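Local atomic coordinates of superoxide dismutase (Clostridium difficile, PDB entry 3TJT), a protein that probably protects cells from superoxide radicals by using a bound iron or manganese ion to convert superoxide into hydrogen peroxide and oxygen. Residues A[57-60]-A[61-64]; A[69-72]-A[73-76]; A[179-182]-A[183-187]; A[196-199]-A[200-204]. One frame throughout, in Å; residues are numbered along the deposited sequence.

Contact 1. Residues A[57-60]-A[61-64]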
loop_
_atom_site.group_PDB
_atom_site.type_symbol
_atom_site.label_atom_id
_atom_site.label_comp_id
_atom_site.label_asym_id
_atom_site.label_seq_id
_atom_site.Cartn_x
_atom_site.Cartn_y
_atom_site.Cartn_z
ATOM N N LEU A 57 -22.141 1.236 9.019
ATOM C CA LEU A 57 -20.695 1.296 8.815
ATOM C C LEU A 57 -20.137 2.574 9.439
ATOM O O LEU A 57 -19.060 2.564 10.045
ATOM C CB LEU A 57 -20.332 1.228 7.319
ATOM C CG LEU A 57 -20.554 -0.095 6.578
ATOM C CD1 LEU A 57 -20.284 0.065 5.072
ATOM C CD2 LEU A 57 -19.677 -1.200 7.151
ATOM N N CYS A 58 -20.868 3.678 9.295
ATOM C CA CYS A 58 -20.427 4.936 9.876
ATOM C C CYS A 58 -20.308 4.842 11.391
ATOM O O CYS A 58 -19.338 5.333 11.965
ATOM C CB CYS A 58 -21.349 6.093 9.486
ATOM S SG CYS A 58 -20.888 6.853 7.905
ATOM N N GLU A 59 -21.287 4.211 12.030
ATOM C CA GLU A 59 -21.240 4.043 13.480
ATOM C C GLU A 59 -20.035 3.209 13.907
ATOM O O GLU A 59 -19.367 3.523 14.897
ATOM C CB GLU A 59 -22.541 3.426 14.000
ATOM C CG GLU A 59 -23.684 4.430 14.002
ATOM C CD GLU A 59 -25.034 3.807 14.314
ATOM O OE1 GLU A 59 -25.245 2.615 14.019
ATOM O OE2 GLU A 59 -25.898 4.534 14.847
ATOM N N LEU A 60 -19.760 2.144 13.167
ATOM C CA LEU A 60 -18.558 1.357 13.429
ATOM C C LEU A 60 -17.306 2.231 13.327
ATOM O O LEU A 60 -16.447 2.220 14.219
ATOM C CB LEU A 60 -18.473 0.158 12.481
ATOM C CG LEU A 60 -19.497 -0.963 12.690
ATOM C CD1 LEU A 60 -19.412 -1.987 11.565
ATOM C CD2 LEU A 60 -19.312 -1.661 14.036
ATOM N N LEU A 61 -17.207 3.009 12.256
ATOM C CA LEU A 61 -16.033 3.847 12.049
ATOM C C LEU A 61 -15.907 4.978 13.069
ATOM O O LEU A 61 -14.811 5.462 13.330
ATOM C CB LEU A 61 -16.019 4.403 10.623
ATOM C CG LEU A 61 -15.867 3.316 9.556
ATOM C CD1 LEU A 61 -15.905 3.943 8.174
ATOM C CD2 LEU A 61 -14.565 2.549 9.770
ATOM N N GLN A 62 -17.036 5.403 13.638
ATOM C CA GLN A 62 -17.039 6.486 14.615
ATOM C C GLN A 62 -16.746 6.000 16.030
ATOM O O GLN A 62 -16.574 6.814 16.940
ATOM C CB GLN A 62 -18.403 7.200 14.619
ATOM C CG GLN A 62 -18.653 8.066 13.397
ATOM C CD GLN A 62 -20.113 8.490 13.261
ATOM O OE1 GLN A 62 -21.034 7.794 13.716
ATOM N NE2 GLN A 62 -20.329 9.624 12.616
ATOM N N ASN A 63 -16.715 4.685 16.220
ATOM C CA ASN A 63 -16.560 4.121 17.559
ATOM C C ASN A 63 -15.476 3.051 17.665
ATOM O O ASN A 63 -15.549 2.163 18.515
ATOM C CB ASN A 63 -17.906 3.590 18.075
ATOM C CG ASN A 63 -18.923 4.705 18.283
ATOM O OD1 ASN A 63 -18.937 5.359 19.332
ATOM N ND2 ASN A 63 -19.759 4.948 17.270
ATOM N N LEU A 64 -14.461 3.157 16.809
ATOM C CA LEU A 64 -13.408 2.152 16.759
ATOM C C LEU A 64 -12.725 1.969 18.115
ATOM O O LEU A 64 -12.396 0.848 18.499
ATOM C CB LEU A 64 -12.361 2.529 15.706
ATOM C CG LEU A 64 -12.898 2.533 14.274
ATOM C CD1 LEU A 64 -11.840 3.072 13.305
ATOM C CD2 LEU A 64 -13.357 1.136 13.862
#
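Asn63 reaches back one turn with its side-chain amide and donates from ND2 to the carbonyl O of Glu59, 2.8 Å away. The bond is nearly straight (171° at the hydrogen), and the acceptor lies almost in the amide plane. With CG anti to its own carbonyl carbon (chi1 -66°), the side chain is folded back along the end of helix 57-62. An asparagine, short and carrying an N-H donor, suits this place because its amide takes up a carbonyl near the last turn. The same Glu59 O also receives a weak bond from Gln62 N.

The earlier carbonyls are used in the ordinary helical way: Leu61 N donates to Leu57 O at 2.9 Å, and Gln62 N to Cys58 O at 2.8 Å. Asn63 N then turns to Leu60 O, 3.2 Å off and well above that carbonyl's plane, as the spacing tightens to three residues. Leu64 lays its CD2 methyl 3.3 Å from the same Leu60 O. At the other end, the Glu59 carboxylate turns back to accept from Ser56 N through OE1.

Beyond the turn, Leu61 O accepts from Ser157 OG and Asn63 O pairs with Ser66 OG. Leu57, Leu60 and Leu61 give the short helix its apolar side, the first and last resting on Tyr83 of helix 72-90 and Leu60 on Phe6 and Tyr55; Leu64, just after it, touches Arg76.

Contact 2. Residues A[69-72]-A[73-76]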
loop_
_atom_site.group_PDB
_atom_site.type_symbol
_atom_site.label_atom_id
_atom_site.label_comp_id
_atom_site.label_asym_id
_atom_site.label_seq_id
_atom_site.Cartn_x
_atom_site.Cartn_y
_atom_site.Cartn_z
ATOM N N LYS A 69 -12.100 -4.928 22.396
ATOM C CA LYS A 69 -10.685 -4.852 22.038
ATOM C C LYS A 69 -10.274 -5.854 20.966
ATOM O O LYS A 69 -9.420 -5.553 20.132
ATOM C CB LYS A 69 -9.808 -5.057 23.282
ATOM C CG LYS A 69 -9.958 -3.963 24.335
ATOM C CD LYS A 69 -9.495 -2.624 23.786
ATOM C CE LYS A 69 -9.774 -1.482 24.753
ATOM N NZ LYS A 69 -9.676 -0.160 24.066
ATOM N N ASP A 70 -10.876 -7.037 20.984
ATOM C CA ASP A 70 -10.395 -8.121 20.130
ATOM C C ASP A 70 -10.757 -7.949 18.650
ATOM O O ASP A 70 -10.170 -8.602 17.790
ATOM C CB ASP A 70 -10.875 -9.486 20.641
ATOM C CG ASP A 70 -12.384 -9.640 20.585
ATOM O OD1 ASP A 70 -13.101 -8.742 21.077
ATOM O OD2 ASP A 70 -12.855 -10.674 20.070
ATOM N N ILE A 71 -11.700 -7.063 18.349
ATOM C CA ILE A 71 -12.079 -6.836 16.956
ATOM C C ILE A 71 -11.820 -5.412 16.460
ATOM O O ILE A 71 -12.099 -5.103 15.306
ATOM C CB ILE A 71 -13.563 -7.164 16.704
ATOM C CG1 ILE A 71 -14.461 -6.252 17.554
ATOM C CG2 ILE A 71 -13.832 -8.633 16.961
ATOM C CD1 ILE A 71 -15.952 -6.282 17.161
ATOM N N ALA A 72 -11.290 -4.548 17.316
ATOM C CA ALA A 72 -11.151 -3.141 16.958
ATOM C C ALA A 72 -10.360 -2.935 15.666
ATOM O O ALA A 72 -10.767 -2.174 14.786
ATOM C CB ALA A 72 -10.521 -2.355 18.097
ATOM N N THR A 73 -9.223 -3.609 15.555
ATOM C CA THR A 73 -8.373 -3.431 14.383
ATOM C C THR A 73 -9.003 -4.031 13.130
ATOM O O THR A 73 -8.987 -3.415 12.064
ATOM C CB THR A 73 -6.969 -4.028 14.616
ATOM O OG1 THR A 73 -6.302 -3.255 15.618
ATOM C CG2 THR A 73 -6.144 -3.987 13.340
ATOM N N THR A 74 -9.572 -5.221 13.251
ATOM C CA THR A 74 -10.162 -5.861 12.082
ATOM C C THR A 74 -11.364 -5.055 11.597
ATOM O O THR A 74 -11.606 -4.963 10.396
ATOM C CB THR A 74 -10.551 -7.337 12.335
ATOM O OG1 THR A 74 -11.070 -7.909 11.128
ATOM C CG2 THR A 74 -11.596 -7.440 13.413
ATOM N N VAL A 75 -12.107 -4.453 12.521
ATOM C CA VAL A 75 -13.212 -3.590 12.103
ATOM C C VAL A 75 -12.705 -2.306 11.446
ATOM O O VAL A 75 -13.239 -1.878 10.427
ATOM C CB VAL A 75 -14.189 -3.283 13.253
ATOM C CG1 VAL A 75 -15.220 -2.248 12.802
ATOM C CG2 VAL A 75 -14.885 -4.567 13.708
ATOM N N ARG A 76 -11.670 -1.694 12.014
ATOM C CA ARG A 76 -11.069 -0.511 11.410
ATOM C C ARG A 76 -10.711 -0.796 9.949
ATOM O O ARG A 76 -11.059 -0.042 9.039
ATOM C CB ARG A 76 -9.809 -0.123 12.189
ATOM C CG ARG A 76 -8.960 0.962 11.560
ATOM C CD ARG A 76 -7.731 1.192 12.461
ATOM N NE ARG A 76 -6.822 2.216 11.960
ATOM C CZ ARG A 76 -5.750 2.635 12.631
ATOM N NH1 ARG A 76 -5.473 2.115 13.824
ATOM N NH2 ARG A 76 -4.961 3.572 12.122
HETATM O O HOH W 1 -8.214 -5.612 17.596
HETATM O O HOH W 2 -8.956 -7.012 15.423
#
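The carbonyl O of Ile71 takes the N-H of Val75 at 2.9 Å, while two methyl groups close in beside it. Thr74 CG2 comes to 3.0 Å from this oxygen and Val75 CG2 to 3.3 Å. The threonine methyl is there because OG1 stands anti to the backbone N (chi1 -178°), which leaves CG2 between N and the carbonyl carbon; OG1 itself makes a weak bond to Asn78 OD1. Next along, Arg76 N donates to Ala72 O at 3.0 Å.

This is the first turn of helix 72-90, in the alpha-hairpin domain of the iron/manganese superoxide dismutases, and two waters extend its bonding pattern backward. Water 1 donates a hydrogen bond to Lys69 O and accepts one from Thr73 N at 3.0 Å; water 2 does likewise between Asp70 O and Thr74 N, the latter 2.9 Å away. Each replaces a direct bond four residues apart.

Ile71 and Val75 run alongside each other, CD1 of the isoleucine 4.0 Å from CG2 of the valine. Their branched, apolar side chains suit the buried side, where both touch Leu46 of helix 24-46. Arg76, extended throughout, instead carries its charge to Asp153, and Asp70 pairs with Lys48.

Contact 3. Residues A[179-182]-A[183-187]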
loop_
_atom_site.group_PDB
_atom_site.type_symbol
_atom_site.label_atom_id
_atom_site.label_comp_id
_atom_site.label_asym_id
_atom_site.label_seq_id
_atom_site.Cartn_x
_atom_site.Cartn_y
_atom_site.Cartn_z
ATOM N N ASN A 179 3.041 2.279 -12.734
ATOM C CA ASN A 179 3.586 3.227 -11.748
ATOM C C ASN A 179 3.150 4.677 -11.936
ATOM O O ASN A 179 3.461 5.544 -11.105
ATOM C CB ASN A 179 5.112 3.199 -11.781
ATOM C CG ASN A 179 5.655 3.622 -13.124
ATOM O OD1 ASN A 179 5.429 2.950 -14.133
ATOM N ND2 ASN A 179 6.348 4.751 -13.156
ATOM N N ARG A 180 2.475 4.957 -13.046
ATOM C CA ARG A 180 2.160 6.335 -13.414
ATOM C C ARG A 180 0.901 6.827 -12.697
ATOM O O ARG A 180 -0.117 7.136 -13.326
ATOM C CB ARG A 180 2.031 6.461 -14.946
ATOM C CG ARG A 180 3.283 5.938 -15.686
ATOM C CD ARG A 180 3.151 6.042 -17.213
ATOM N NE ARG A 180 1.973 5.331 -17.710
ATOM C CZ ARG A 180 1.902 4.015 -17.863
ATOM N NH1 ARG A 180 2.940 3.253 -17.550
ATOM N NH2 ARG A 180 0.788 3.455 -18.316
ATOM N N ARG A 181 0.980 6.917 -11.371
ATOM C CA ARG A 181 -0.186 7.323 -10.590
ATOM C C ARG A 181 -0.686 8.709 -11.008
ATOM O O ARG A 181 -1.892 8.980 -10.992
ATOM C CB ARG A 181 0.113 7.282 -9.084
ATOM C CG ARG A 181 -1.148 7.468 -8.228
ATOM C CD ARG A 181 -0.808 7.888 -6.787
ATOM N NE ARG A 181 -0.158 6.813 -6.046
ATOM C CZ ARG A 181 0.277 6.937 -4.793
ATOM N NH1 ARG A 181 0.113 8.085 -4.141
ATOM N NH2 ARG A 181 0.868 5.915 -4.189
ATOM N N ASN A 182 0.239 9.584 -11.390
ATOM C CA ASN A 182 -0.131 10.921 -11.852
ATOM C C ASN A 182 -1.156 10.907 -12.993
ATOM O O ASN A 182 -2.052 11.746 -13.027
ATOM C CB ASN A 182 1.103 11.735 -12.259
ATOM C CG ASN A 182 1.717 11.250 -13.560
ATOM O OD1 ASN A 182 2.168 10.110 -13.661
ATOM N ND2 ASN A 182 1.710 12.109 -14.573
ATOM N N GLU A 183 -1.020 9.964 -13.923
ATOM C CA GLU A 183 -1.940 9.884 -15.056
ATOM C C GLU A 183 -3.306 9.378 -14.621
ATOM O O GLU A 183 -4.335 9.824 -15.129
ATOM C CB GLU A 183 -1.374 8.979 -16.155
ATOM C CG GLU A 183 -0.118 9.545 -16.803
ATOM C CD GLU A 183 0.530 8.582 -17.785
ATOM O OE1 GLU A 183 -0.013 7.482 -17.993
ATOM O OE2 GLU A 183 1.593 8.931 -18.342
ATOM N N TYR A 184 -3.307 8.434 -13.688
ATOM C CA TYR A 184 -4.541 7.926 -13.104
ATOM C C TYR A 184 -5.303 9.051 -12.410
ATOM O O TYR A 184 -6.511 9.210 -12.598
ATOM C CB TYR A 184 -4.205 6.826 -12.100
ATOM C CG TYR A 184 -5.314 6.412 -11.147
ATOM C CD1 TYR A 184 -6.493 5.834 -11.609
ATOM C CD2 TYR A 184 -5.147 6.551 -9.772
ATOM C CE1 TYR A 184 -7.495 5.419 -10.714
ATOM C CE2 TYR A 184 -6.122 6.153 -8.881
ATOM C CZ TYR A 184 -7.294 5.588 -9.350
ATOM O OH TYR A 184 -8.242 5.186 -8.441
ATOM N N ILE A 185 -4.589 9.832 -11.607
ATOM C CA ILE A 185 -5.218 10.922 -10.861
ATOM C C ILE A 185 -5.836 11.942 -11.811
ATOM O O ILE A 185 -6.996 12.332 -11.662
ATOM C CB ILE A 185 -4.208 11.613 -9.926
ATOM C CG1 ILE A 185 -3.733 10.620 -8.857
ATOM C CG2 ILE A 185 -4.833 12.852 -9.293
ATOM C CD1 ILE A 185 -2.441 11.035 -8.153
ATOM N N ASP A 186 -5.068 12.362 -12.805
ATOM C CA ASP A 186 -5.574 13.341 -13.760
ATOM C C ASP A 186 -6.803 12.822 -14.514
ATOM O O ASP A 186 -7.793 13.538 -14.666
ATOM C CB ASP A 186 -4.484 13.752 -14.747
ATOM C CG ASP A 186 -4.850 15.008 -15.516
ATOM O OD1 ASP A 186 -5.189 16.034 -14.878
ATOM O OD2 ASP A 186 -4.804 14.968 -16.758
ATOM N N ASN A 187 -6.749 11.575 -14.965
ATOM C CA ASN A 187 -7.868 10.998 -15.703
ATOM C C ASN A 187 -9.118 10.818 -14.858
ATOM O O ASN A 187 -10.233 10.874 -15.370
ATOM C CB ASN A 187 -7.470 9.671 -16.341
ATOM C CG ASN A 187 -6.892 9.853 -17.725
ATOM O OD1 ASN A 187 -7.023 10.922 -18.322
ATOM N ND2 ASN A 187 -6.250 8.818 -18.243
HETATM O O HOH W 3 -1.212 5.137 -19.528
#
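Arg180 and Glu183 join in a salt bridge, NE of the arginine donating to OE1 of the glutamate at 2.9 Å. The arginine chain is extended at chi2 and then bends at chi3 (-57°), bringing NE round to the carboxylate. OE1 lies nearly in the guanidinium plane but is itself approached from above the carboxylate plane, the two groups being turned 56° apart. Water 3 ties the pair again, accepting from Arg180 NH2 and donating to Glu183 OE1.

Arg180 is the N-cap residue of helix 181-188, in the C-terminal domain, and the centre of an inverse gamma turn. Its carbonyl O receives Glu183 N at 3.0 Å. A glutamate suits the first turn, where its negative charge would be expected to interact well with the helix dipole.

Arg181 CG passes 3.8 Å from Ile185 CD1; farther out, NE bonds to Tyr173 OH and NH1 donates to the carbonyl oxygens of Val128 and Ala125. The helical backbone sets Tyr184 CB 3.3 Å from Arg181 O. With CG anti to the backbone N (chi1 165°), the tyrosine ring meets that of Tyr173 and its hydroxyl bonds to the backbone O of Asp167, an iron ligand. Ile185, apolar and buried, faces helix 114-127 and Leu166.

Contact 4. Residues A[196-199]-A[200-204]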
loop_
_atom_site.group_PDB
_atom_site.type_symbol
_atom_site.label_atom_id
_atom_site.label_comp_id
_atom_site.label_asym_id
_atom_site.label_seq_id
_atom_site.Cartn_x
_atom_site.Cartn_y
_atom_site.Cartn_z
ATOM N N GLY A 196 -23.321 13.757 -7.094
ATOM C CA GLY A 196 -23.216 12.946 -5.891
ATOM C C GLY A 196 -22.439 13.693 -4.818
ATOM O O GLY A 196 -22.810 13.667 -3.638
ATOM N N ALA A 197 -21.369 14.368 -5.225
ATOM C CA ALA A 197 -20.580 15.174 -4.302
ATOM C C ALA A 197 -21.451 16.258 -3.660
ATOM O O ALA A 197 -21.365 16.506 -2.454
ATOM C CB ALA A 197 -19.394 15.798 -5.007
ATOM N N LEU A 198 -22.288 16.900 -4.469
ATOM C CA LEU A 198 -23.198 17.924 -3.955
ATOM C C LEU A 198 -24.146 17.337 -2.913
ATOM O O LEU A 198 -24.401 17.954 -1.875
ATOM C CB LEU A 198 -23.998 18.557 -5.102
ATOM C CG LEU A 198 -25.060 19.590 -4.693
ATOM C CD1 LEU A 198 -24.427 20.763 -3.977
ATOM C CD2 LEU A 198 -25.814 20.069 -5.921
ATOM N N GLU A 199 -24.667 16.143 -3.178
ATOM C CA GLU A 199 -25.557 15.494 -2.224
ATOM C C GLU A 199 -24.821 15.165 -0.931
ATOM O O GLU A 199 -25.368 15.316 0.159
ATOM C CB GLU A 199 -26.210 14.244 -2.814
ATOM C CG GLU A 199 -27.242 14.553 -3.899
ATOM C CD GLU A 199 -28.233 15.647 -3.490
ATOM O OE1 GLU A 199 -29.023 15.426 -2.543
ATOM O OE2 GLU A 199 -28.230 16.730 -4.125
ATOM N N ASN A 200 -23.576 14.717 -1.054
ATOM C CA ASN A 200 -22.749 14.492 0.123
ATOM C C ASN A 200 -22.587 15.759 0.958
ATOM O O ASN A 200 -22.619 15.715 2.190
ATOM C CB ASN A 200 -21.366 13.961 -0.283
ATOM C CG ASN A 200 -21.423 12.545 -0.831
ATOM O OD1 ASN A 200 -22.401 11.828 -0.631
ATOM N ND2 ASN A 200 -20.361 12.132 -1.522
ATOM N N TYR A 201 -22.406 16.887 0.286
ATOM C CA TYR A 201 -22.208 18.155 0.974
ATOM C C TYR A 201 -23.513 18.635 1.603
ATOM O O TYR A 201 -23.515 19.161 2.716
ATOM C CB TYR A 201 -21.661 19.207 0.009
ATOM C CG TYR A 201 -21.214 20.487 0.673
ATOM C CD1 TYR A 201 -20.133 20.497 1.542
ATOM C CD2 TYR A 201 -21.873 21.688 0.431
ATOM C CE1 TYR A 201 -19.712 21.659 2.145
ATOM C CE2 TYR A 201 -21.458 22.863 1.033
ATOM C CZ TYR A 201 -20.383 22.841 1.891
ATOM O OH TYR A 201 -19.962 23.999 2.496
ATOM N N LYS A 202 -24.621 18.444 0.898
ATOM C CA LYS A 202 -25.921 18.868 1.414
ATOM C C LYS A 202 -26.359 18.063 2.627
ATOM O O LYS A 202 -27.153 18.543 3.436
ATOM C CB LYS A 202 -26.997 18.763 0.335
ATOM C CG LYS A 202 -26.930 19.839 -0.725
ATOM C CD LYS A 202 -28.077 19.646 -1.703
ATOM C CE LYS A 202 -28.164 20.787 -2.693
ATOM N NZ LYS A 202 -29.250 20.541 -3.692
ATOM N N ASN A 203 -25.854 16.838 2.752
ATOM C CA ASN A 203 -26.298 15.944 3.816
ATOM C C ASN A 203 -25.742 16.283 5.188
ATOM O O ASN A 203 -26.121 15.666 6.182
ATOM C CB ASN A 203 -26.019 14.484 3.468
ATOM C CG ASN A 203 -27.082 13.898 2.568
ATOM O OD1 ASN A 203 -28.258 14.250 2.673
ATOM N ND2 ASN A 203 -26.680 13.004 1.674
ATOM N N LEU A 204 -24.849 17.261 5.239
ATOM C CA LEU A 204 -24.396 17.801 6.512
ATOM C C LEU A 204 -25.591 18.368 7.270
ATOM O O LEU A 204 -26.412 19.078 6.688
ATOM C CB LEU A 204 -23.373 18.910 6.283
ATOM C CG LEU A 204 -21.998 18.465 5.802
ATOM C CD1 LEU A 204 -21.175 19.683 5.434
ATOM C CD2 LEU A 204 -21.318 17.648 6.887
#
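Lys202 stretches its aliphatic chain back over Leu198, bringing CE to 3.9 Å from the leucine CG. The two side chains are set at a slant, the methylenes of the lysine giving Leu198 an apolar neighbour. Glu199 also lies close by, its OE2 3.8 Å from Lys202 CD and making a long salt bridge of 4.0 Å to NZ. A lysine serves both neighbours well, having an apolar stem and a charged end. NZ is held more strongly by Glu101, at the start of helix 101-111.

What holds these side chains in step is the backbone of helix 194-202. Lys202 N donates to Leu198 O at 2.8 Å, Tyr201 N to Ala197 O at 3.0 Å, and Asn200 N to Gly196 O at 2.9 Å. The last of the series, Asn203 N to Glu199 O, is weak.

Asn200, with CG anti to its carbonyl carbon (chi1 -69°), folds back beside Gly196, its CG 3.3 Å from Gly196 O; ND2 then donates to the carbonyl O of Ile163, so the amide links helix to sheet. Tyr201 CG instead lies anti to its backbone N, and the tyrosine hydroxyl bonds to Gly142 O. Small Ala197 allows close approach to Ile163 and Ile164 of strand 161-167 and to Leu103. Helix 194-202 thus packs against that strand and helix 101-111, with Tyr201 reaching on to Ala138 of strand 132-138.

How the contacts relate
Along the chain the four contacts follow in series, each a local contact in or at an end of a helix. Contacts 1 and 2 share the alpha-hairpin domain and touch, their centres 11 Å apart: Leu64 and Leu60 pack on Val75, so helix 57-62 lies against the start of helix 72-90, which farther on carries the iron ligand His85. Contacts 3 and 4 sit on the successive helices 181-188 and 194-202, with centres 26 Å apart and no touch; both helices pack on strand 161-167, which ends in the ligand Asp167. Contacts 1 and 3 lie on opposite sides of the chain's centre, 31 Å apart, in two domains that both supply iron ligands.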